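Local coordinates for dopamine N-acetyltransferase-like Protein (Tribolium castaneum, PDB 6V3T), which probably transfers acyl groups from acetyl-CoA and longer acyl-CoA thioesters to the amine of arylalkylamines such as serotonin, at residues L112-E123 and I149-K159. Residues are numbered along the deposited sequence; the frame is centred on the assembly and turned at random.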
ATOM      1  N   LEU A 112      -2.140 -13.581 -10.028  1.00 67.64           N
ATOM      2  CA  LEU A 112      -2.097 -14.245  -8.698  1.00 64.53           C
ATOM      3  C   LEU A 112      -3.405 -15.013  -8.519  1.00 62.73           C
ATOM      4  O   LEU A 112      -3.347 -16.148  -7.989  1.00 65.35           O
ATOM      5  CB  LEU A 112      -1.876 -13.222  -7.575  1.00 64.22           C
ATOM      6  CG  LEU A 112      -0.453 -12.668  -7.435  1.00 64.31           C
ATOM      7  CD1 LEU A 112      -0.339 -11.712  -6.247  1.00 61.74           C
ATOM      8  CD2 LEU A 112       0.575 -13.787  -7.310  1.00 63.43           C
ATOM      9  N   PHE A 113      -4.520 -14.434  -8.984  1.00 59.58           N
ATOM     10  CA  PHE A 113      -5.868 -15.063  -8.970  1.00 58.49           C
ATOM     11  C   PHE A 113      -5.797 -16.445  -9.614  1.00 57.22           C
ATOM     12  O   PHE A 113      -6.413 -17.370  -9.073  1.00 59.05           O
ATOM     13  CB  PHE A 113      -6.901 -14.202  -9.692  1.00 58.44           C
ATOM     14  CG  PHE A 113      -7.171 -12.890  -9.013  1.00 60.40           C
ATOM     15  CD1 PHE A 113      -7.930 -12.836  -7.856  1.00 62.32           C
ATOM     16  CD2 PHE A 113      -6.648 -11.714  -9.517  1.00 62.65           C
ATOM     17  CE1 PHE A 113      -8.181 -11.630  -7.223  1.00 62.89           C
ATOM     18  CE2 PHE A 113      -6.903 -10.506  -8.887  1.00 66.56           C
ATOM     19  CZ  PHE A 113      -7.665 -10.466  -7.740  1.00 65.62           C
ATOM     20  N   THR A 114      -5.071 -16.574 -10.728  1.00 55.79           N
ATOM     21  CA  THR A 114      -4.877 -17.860 -11.447  1.00 58.32           C
ATOM     22  C   THR A 114      -3.827 -18.683 -10.700  1.00 57.18           C
ATOM     23  O   THR A 114      -4.069 -19.875 -10.487  1.00 60.10           O
ATOM     24  CB  THR A 114      -4.518 -17.639 -12.923  1.00 60.70           C
ATOM     25  OG1 THR A 114      -5.671 -17.098 -13.574  1.00 61.49           O
ATOM     26  CG2 THR A 114      -4.079 -18.904 -13.632  1.00 58.39           C
ATOM     27  N   LYS A 115      -2.720 -18.060 -10.299  1.00 56.68           N
ATOM     28  CA  LYS A 115      -1.584 -18.759  -9.646  1.00 54.90           C
ATOM     29  C   LYS A 115      -2.087 -19.577  -8.455  1.00 53.40           C
ATOM     30  O   LYS A 115      -1.681 -20.735  -8.337  1.00 53.73           O
ATOM     31  CB  LYS A 115      -0.510 -17.775  -9.185  1.00 54.77           C
ATOM     32  CG  LYS A 115       0.757 -18.439  -8.654  1.00 55.50           C
ATOM     33  CD  LYS A 115       1.959 -17.530  -8.667  1.00 54.34           C
ATOM     34  CE  LYS A 115       3.227 -18.210  -8.214  1.00 53.00           C
ATOM     35  NZ  LYS A 115       3.430 -18.035  -6.766  1.00 54.70           N
ATOM     36  N   TYR A 116      -2.937 -18.992  -7.614  1.00 55.58           N
ATOM     37  CA  TYR A 116      -3.396 -19.592  -6.332  1.00 58.05           C
ATOM     38  C   TYR A 116      -4.870 -20.005  -6.423  1.00 57.13           C
ATOM     39  O   TYR A 116      -5.424 -20.467  -5.407  1.00 54.01           O
ATOM     40  CB  TYR A 116      -3.148 -18.613  -5.181  1.00 58.07           C
ATOM     41  CG  TYR A 116      -1.685 -18.395  -4.905  1.00 55.79           C
ATOM     42  CD1 TYR A 116      -0.943 -19.357  -4.243  1.00 55.93           C
ATOM     43  CD2 TYR A 116      -1.030 -17.253  -5.340  1.00 54.58           C
ATOM     44  CE1 TYR A 116       0.409 -19.182  -3.990  1.00 56.63           C
ATOM     45  CE2 TYR A 116       0.321 -17.062  -5.096  1.00 54.13           C
ATOM     46  CZ  TYR A 116       1.042 -18.030  -4.420  1.00 54.10           C
ATOM     47  OH  TYR A 116       2.372 -17.867  -4.177  1.00 51.01           O
ATOM     48  N   ASN A 117      -5.476 -19.847  -7.602  1.00 57.42           N
ATOM     49  CA  ASN A 117      -6.884 -20.235  -7.877  1.00 57.73           C
ATOM     50  C   ASN A 117      -7.811 -19.627  -6.814  1.00 52.53           C
ATOM     51  O   ASN A 117      -8.314 -20.385  -5.980  1.00 46.53           O
ATOM     52  CB  ASN A 117      -7.025 -21.756  -7.938  1.00 61.71           C
ATOM     53  CG  ASN A 117      -8.461 -22.190  -8.117  1.00 66.29           C
ATOM     54  OD1 ASN A 117      -9.289 -21.417  -8.595  1.00 65.31           O
ATOM     55  ND2 ASN A 117      -8.764 -23.416  -7.718  1.00 72.86           N
ATOM     56  N   VAL A 118      -8.021 -18.310  -6.858  1.00 51.81           N
ATOM     57  CA  VAL A 118      -8.878 -17.553  -5.898  1.00 55.18           C
ATOM     58  C   VAL A 118      -9.600 -16.456  -6.672  1.00 57.84           C
ATOM     59  O   VAL A 118      -9.118 -16.098  -7.762  1.00 62.73           O
ATOM     60  CB  VAL A 118      -8.051 -16.958  -4.745  1.00 60.39           C
ATOM     61  CG1 VAL A 118      -7.358 -18.042  -3.926  1.00 61.00           C
ATOM     62  CG2 VAL A 118      -7.042 -15.921  -5.237  1.00 61.15           C
ATOM     63  N   ASP A 119     -10.697 -15.940  -6.115  1.00 61.56           N
ATOM     64  CA  ASP A 119     -11.590 -14.949  -6.778  1.00 64.82           C
ATOM     65  C   ASP A 119     -11.458 -13.592  -6.079  1.00 65.11           C
ATOM     66  O   ASP A 119     -11.803 -12.580  -6.719  1.00 70.10           O
ATOM     67  CB  ASP A 119     -13.051 -15.419  -6.785  1.00 69.26           C
ATOM     68  CG  ASP A 119     -13.271 -16.841  -7.293  1.00 70.63           C
ATOM     69  OD1 ASP A 119     -12.479 -17.307  -8.135  1.00 65.38           O
ATOM     70  OD2 ASP A 119     -14.239 -17.479  -6.832  1.00 79.37           O
ATOM     71  N   LYS A 120     -10.999 -13.579  -4.819  1.00 65.13           N
ATOM     72  CA  LYS A 120     -10.705 -12.352  -4.029  1.00 63.72           C
ATOM     73  C   LYS A 120      -9.311 -12.480  -3.410  1.00 58.02           C
ATOM     74  O   LYS A 120      -8.891 -13.621  -3.141  1.00 56.40           O
ATOM     75  CB  LYS A 120     -11.779 -12.120  -2.957  1.00 70.50           C
ATOM     76  CG  LYS A 120     -11.963 -13.238  -1.934  1.00 76.67           C
ATOM     77  CD  LYS A 120     -13.141 -13.019  -0.994  1.00 82.65           C
ATOM     78  CE  LYS A 120     -13.237 -14.047   0.118  1.00 85.63           C
ATOM     79  NZ  LYS A 120     -14.431 -13.811   0.966  1.00 90.70           N
ATOM     80  N   ILE A 121      -8.617 -11.352  -3.221  1.00 55.28           N
ATOM     81  CA  ILE A 121      -7.286 -11.270  -2.544  1.00 54.10           C
ATOM     82  C   ILE A 121      -7.312 -10.128  -1.526  1.00 52.18           C
ATOM     83  O   ILE A 121      -7.690  -8.989  -1.898  1.00 50.65           O
ATOM     84  CB  ILE A 121      -6.133 -11.070  -3.549  1.00 57.46           C
ATOM     85  CG1 ILE A 121      -5.964 -12.267  -4.484  1.00 62.63           C
ATOM     86  CG2 ILE A 121      -4.834 -10.760  -2.824  1.00 57.70           C
ATOM     87  CD1 ILE A 121      -5.029 -12.009  -5.645  1.00 62.41           C
ATOM     88  N   PHE A 122      -6.876 -10.423  -0.306  1.00 51.08           N
ATOM     89  CA  PHE A 122      -6.641  -9.430   0.765  1.00 55.73           C
ATOM     90  C   PHE A 122      -5.372  -8.650   0.420  1.00 58.59           C
ATOM     91  O   PHE A 122      -4.293  -9.255   0.238  1.00 60.31           O
ATOM     92  CB  PHE A 122      -6.532 -10.125   2.122  1.00 59.68           C
ATOM     93  CG  PHE A 122      -6.706  -9.223   3.313  1.00 60.21           C
ATOM     94  CD1 PHE A 122      -5.659  -8.447   3.774  1.00 60.81           C
ATOM     95  CD2 PHE A 122      -7.911  -9.172   3.991  1.00 63.62           C
ATOM     96  CE1 PHE A 122      -5.813  -7.635   4.884  1.00 61.52           C
ATOM     97  CE2 PHE A 122      -8.068  -8.355   5.097  1.00 64.64           C
ATOM     98  CZ  PHE A 122      -7.017  -7.587   5.541  1.00 64.58           C
ATOM     99  N   GLU A 123      -5.505  -7.335   0.322  1.00 57.17           N
ATOM    100  CA  GLU A 123      -4.413  -6.433  -0.095  1.00 54.84           C
ATOM    101  C   GLU A 123      -4.124  -5.451   1.033  1.00 54.24           C
ATOM    102  O   GLU A 123      -4.938  -4.553   1.249  1.00 53.00           O
ATOM    103  CB  GLU A 123      -4.823  -5.698  -1.371  1.00 56.33           C
ATOM    104  CG  GLU A 123      -4.483  -6.466  -2.621  1.00 55.79           C
ATOM    105  CD  GLU A 123      -4.671  -5.732  -3.934  1.00 55.79           C
ATOM    106  OE1 GLU A 123      -5.405  -4.724  -3.968  1.00 58.83           O
ATOM    107  OE2 GLU A 123      -4.098  -6.204  -4.933  1.00 56.06           O
ATOM    108  N   ILE A 149      -6.949 -10.368  10.435  1.00 67.07           N
ATOM    109  CA  ILE A 149      -8.238  -9.843   9.900  1.00 69.53           C
ATOM    110  C   ILE A 149      -8.593 -10.669   8.658  1.00 74.26           C
ATOM    111  O   ILE A 149      -9.776 -11.017   8.496  1.00 86.82           O
ATOM    112  CB  ILE A 149      -8.159  -8.333   9.592  1.00 70.27           C
ATOM    113  CG1 ILE A 149      -8.021  -7.487  10.863  1.00 73.88           C
ATOM    114  CG2 ILE A 149      -9.351  -7.889   8.760  1.00 71.73           C
ATOM    115  CD1 ILE A 149      -9.313  -7.306  11.652  1.00 75.45           C
ATOM    116  N   ALA A 150      -7.603 -10.987   7.822  1.00 70.83           N
ATOM    117  CA  ALA A 150      -7.802 -11.752   6.576  1.00 70.82           C
ATOM    118  C   ALA A 150      -8.362 -13.137   6.923  1.00 73.86           C
ATOM    119  O   ALA A 150      -9.389 -13.515   6.339  1.00 77.42           O
ATOM    120  CB  ALA A 150      -6.511 -11.826   5.808  1.00 71.54           C
ATOM    121  N   GLU A 151      -7.739 -13.844   7.868  1.00 76.91           N
ATOM    122  CA  GLU A 151      -8.118 -15.231   8.257  1.00 77.35           C
ATOM    123  C   GLU A 151      -9.525 -15.238   8.870  1.00 76.98           C
ATOM    124  O   GLU A 151     -10.272 -16.198   8.612  1.00 76.40           O
ATOM    125  CB  GLU A 151      -7.092 -15.803   9.227  1.00 79.55           C
ATOM    126  CG  GLU A 151      -5.697 -15.872   8.646  1.00 82.28           C
ATOM    127  CD  GLU A 151      -4.719 -16.672   9.490  1.00 91.45           C
ATOM    128  OE1 GLU A 151      -4.782 -16.563  10.728  1.00 92.70           O
ATOM    129  OE2 GLU A 151      -3.908 -17.416   8.909  1.00101.57           O
ATOM    130  N   GLU A 152      -9.876 -14.206   9.640  1.00 80.39           N
ATOM    131  CA  GLU A 152     -11.218 -14.062  10.271  1.00 89.97           C
ATOM    132  C   GLU A 152     -12.294 -13.896   9.189  1.00 84.06           C
ATOM    133  O   GLU A 152     -13.404 -14.399   9.395  1.00 87.36           O
ATOM    134  CB  GLU A 152     -11.278 -12.852  11.205  1.00 97.51           C
ATOM    135  CG  GLU A 152     -10.448 -12.989  12.464  1.00102.56           C
ATOM    136  CD  GLU A 152     -10.152 -11.659  13.142  1.00113.44           C
ATOM    137  OE1 GLU A 152     -10.841 -10.672  12.838  1.00114.09           O
ATOM    138  OE2 GLU A 152      -9.231 -11.607  13.965  1.00120.97           O
ATOM    139  N   HIS A 153     -11.990 -13.183   8.102  1.00 77.24           N
ATOM    140  CA  HIS A 153     -12.933 -12.923   6.980  1.00 75.89           C
ATOM    141  C   HIS A 153     -12.763 -13.982   5.885  1.00 73.40           C
ATOM    142  O   HIS A 153     -13.271 -13.769   4.768  1.00 73.28           O
ATOM    143  CB  HIS A 153     -12.757 -11.498   6.463  1.00 74.05           C
ATOM    144  CG  HIS A 153     -13.266 -10.479   7.416  1.00 72.60           C
ATOM    145  ND1 HIS A 153     -12.699 -10.294   8.657  1.00 70.35           N
ATOM    146  CD2 HIS A 153     -14.290  -9.605   7.319  1.00 73.10           C
ATOM    147  CE1 HIS A 153     -13.343  -9.335   9.287  1.00 76.13           C
ATOM    148  NE2 HIS A 153     -14.325  -8.895   8.483  1.00 75.71           N
ATOM    149  N   GLY A 154     -12.075 -15.078   6.203  1.00 71.84           N
ATOM    150  CA  GLY A 154     -12.036 -16.303   5.386  1.00 72.31           C
ATOM    151  C   GLY A 154     -11.380 -16.078   4.039  1.00 71.71           C
ATOM    152  O   GLY A 154     -11.780 -16.762   3.082  1.00 75.03           O
ATOM    153  N   PHE A 155     -10.407 -15.162   3.966  1.00 72.02           N
ATOM    154  CA  PHE A 155      -9.492 -14.987   2.804  1.00 69.35           C
ATOM    155  C   PHE A 155      -8.458 -16.119   2.804  1.00 68.59           C
ATOM    156  O   PHE A 155      -8.243 -16.739   3.870  1.00 71.94           O
ATOM    157  CB  PHE A 155      -8.823 -13.612   2.829  1.00 65.78           C
ATOM    158  CG  PHE A 155      -9.732 -12.475   2.437  1.00 65.40           C
ATOM    159  CD1 PHE A 155     -10.524 -11.840   3.381  1.00 64.26           C
ATOM    160  CD2 PHE A 155      -9.808 -12.050   1.120  1.00 62.86           C
ATOM    161  CE1 PHE A 155     -11.360 -10.796   3.022  1.00 62.62           C
ATOM    162  CE2 PHE A 155     -10.645 -11.007   0.764  1.00 63.31           C
ATOM    163  CZ  PHE A 155     -11.417 -10.381   1.717  1.00 63.23           C
ATOM    164  N   LYS A 156      -7.863 -16.391   1.639  1.00 67.86           N
ATOM    165  CA  LYS A 156      -6.894 -17.502   1.428  1.00 69.60           C
ATOM    166  C   LYS A 156      -5.501 -16.961   1.108  1.00 66.10           C
ATOM    167  O   LYS A 156      -4.533 -17.659   1.442  1.00 70.37           O
ATOM    168  CB  LYS A 156      -7.346 -18.411   0.286  1.00 80.89           C
ATOM    169  CG  LYS A 156      -8.616 -19.208   0.558  1.00 92.35           C
ATOM    170  CD  LYS A 156      -9.161 -19.901  -0.672  1.00 96.64           C
ATOM    171  CE  LYS A 156     -10.090 -21.046  -0.333  1.00100.37           C
ATOM    172  NZ  LYS A 156     -10.653 -21.659  -1.558  1.00104.73           N
ATOM    173  N   LEU A 157      -5.406 -15.786   0.468  1.00 63.77           N
ATOM    174  CA  LEU A 157      -4.124 -15.143   0.054  1.00 58.89           C
ATOM    175  C   LEU A 157      -4.097 -13.675   0.478  1.00 57.07           C
ATOM    176  O   LEU A 157      -5.040 -12.933   0.152  1.00 50.76           O
ATOM    177  CB  LEU A 157      -3.962 -15.221  -1.464  1.00 59.31           C
ATOM    178  CG  LEU A 157      -2.580 -14.821  -1.986  1.00 57.05           C
ATOM    179  CD1 LEU A 157      -1.689 -16.042  -2.125  1.00 58.30           C
ATOM    180  CD2 LEU A 157      -2.681 -14.096  -3.311  1.00 55.12           C
ATOM    181  N   VAL A 158      -3.009 -13.267   1.131  1.00 58.51           N
ATOM    182  CA  VAL A 158      -2.719 -11.845   1.466  1.00 56.58           C
ATOM    183  C   VAL A 158      -1.572 -11.404   0.566  1.00 53.22           C
ATOM    184  O   VAL A 158      -0.637 -12.202   0.358  1.00 51.56           O
ATOM    185  CB  VAL A 158      -2.387 -11.659   2.960  1.00 58.93           C
ATOM    186  CG1 VAL A 158      -2.057 -10.213   3.294  1.00 58.95           C
ATOM    187  CG2 VAL A 158      -3.514 -12.166   3.856  1.00 60.09           C
ATOM    188  N   LYS A 159      -1.674 -10.193   0.031  1.00 52.14           N
ATOM    189  CA  LYS A 159      -0.702  -9.625  -0.930  1.00 52.05           C
ATOM    190  C   LYS A 159      -0.420  -8.181  -0.513  1.00 53.78           C
ATOM    191  O   LYS A 159      -1.321  -7.553   0.096  1.00 54.05           O
ATOM    192  CB  LYS A 159      -1.259  -9.775  -2.348  1.00 49.58           C
ATOM    193  CG  LYS A 159      -0.512  -9.026  -3.441  1.00 49.87           C
ATOM    194  CD  LYS A 159      -1.196  -7.760  -3.827  1.00 49.79           C
ATOM    195  CE  LYS A 159      -0.315  -6.738  -4.500  1.00 50.77           C
ATOM    196  NZ  LYS A 159      -1.125  -5.561  -4.896  1.00 54.33           N
TER
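Phe122 turns the edge of its ring toward the face of Phe155, a T-shaped stack with the planes at 80° and the centroids 5.3 Å apart. The first torsion of Phe122, with CG anti to the backbone N (chi1 -162°), also carries the ring against the last turn of helix 138-152, where Ala150 CB sits over one face in a CH-pi contact, 3.7 Å from the ring centroid; alanine suits the place because its one methyl meets the ring without a longer side chain to hold the helix off. The opposite face of Phe155 receives the extended chain of Lys120, whose CE packs on the ring while NZ makes a cation-pi contact 4.7 Å from the centroid. On the other face of the sheet from Phe122, Leu157 divides its two methyls: CD1 lies over the Tyr116 ring in a CH-pi contact, 3.6 Å from its centroid, and CD2 rests against Ile121. The Tyr116 hydroxyl hydrogen-bonds to Glu179.

Two backbone hydrogen bonds, Phe122 N to Leu157 O (3.1 Å) and Lys159 N to Phe122 O (2.8 Å), make the strands parallel neighbours. In the next pair, Glu123 with Lys159, the lysine's bend at chi2 (-101°) brings NZ over the carboxylate plane to a salt bridge with Glu123 OE2 (3.0 Å). This ammonium also bridges to Asp161, and Glu123 OE1 to Arg125.

The contact closes the beta-alpha-beta crossover of strand 120-129, helix 138-152 and strand 157-162: aromatic and methyl packing fixes the helix's last turn and following loop against strand 120-129, while alternating acids and bases should balance the buried charge of Lys159.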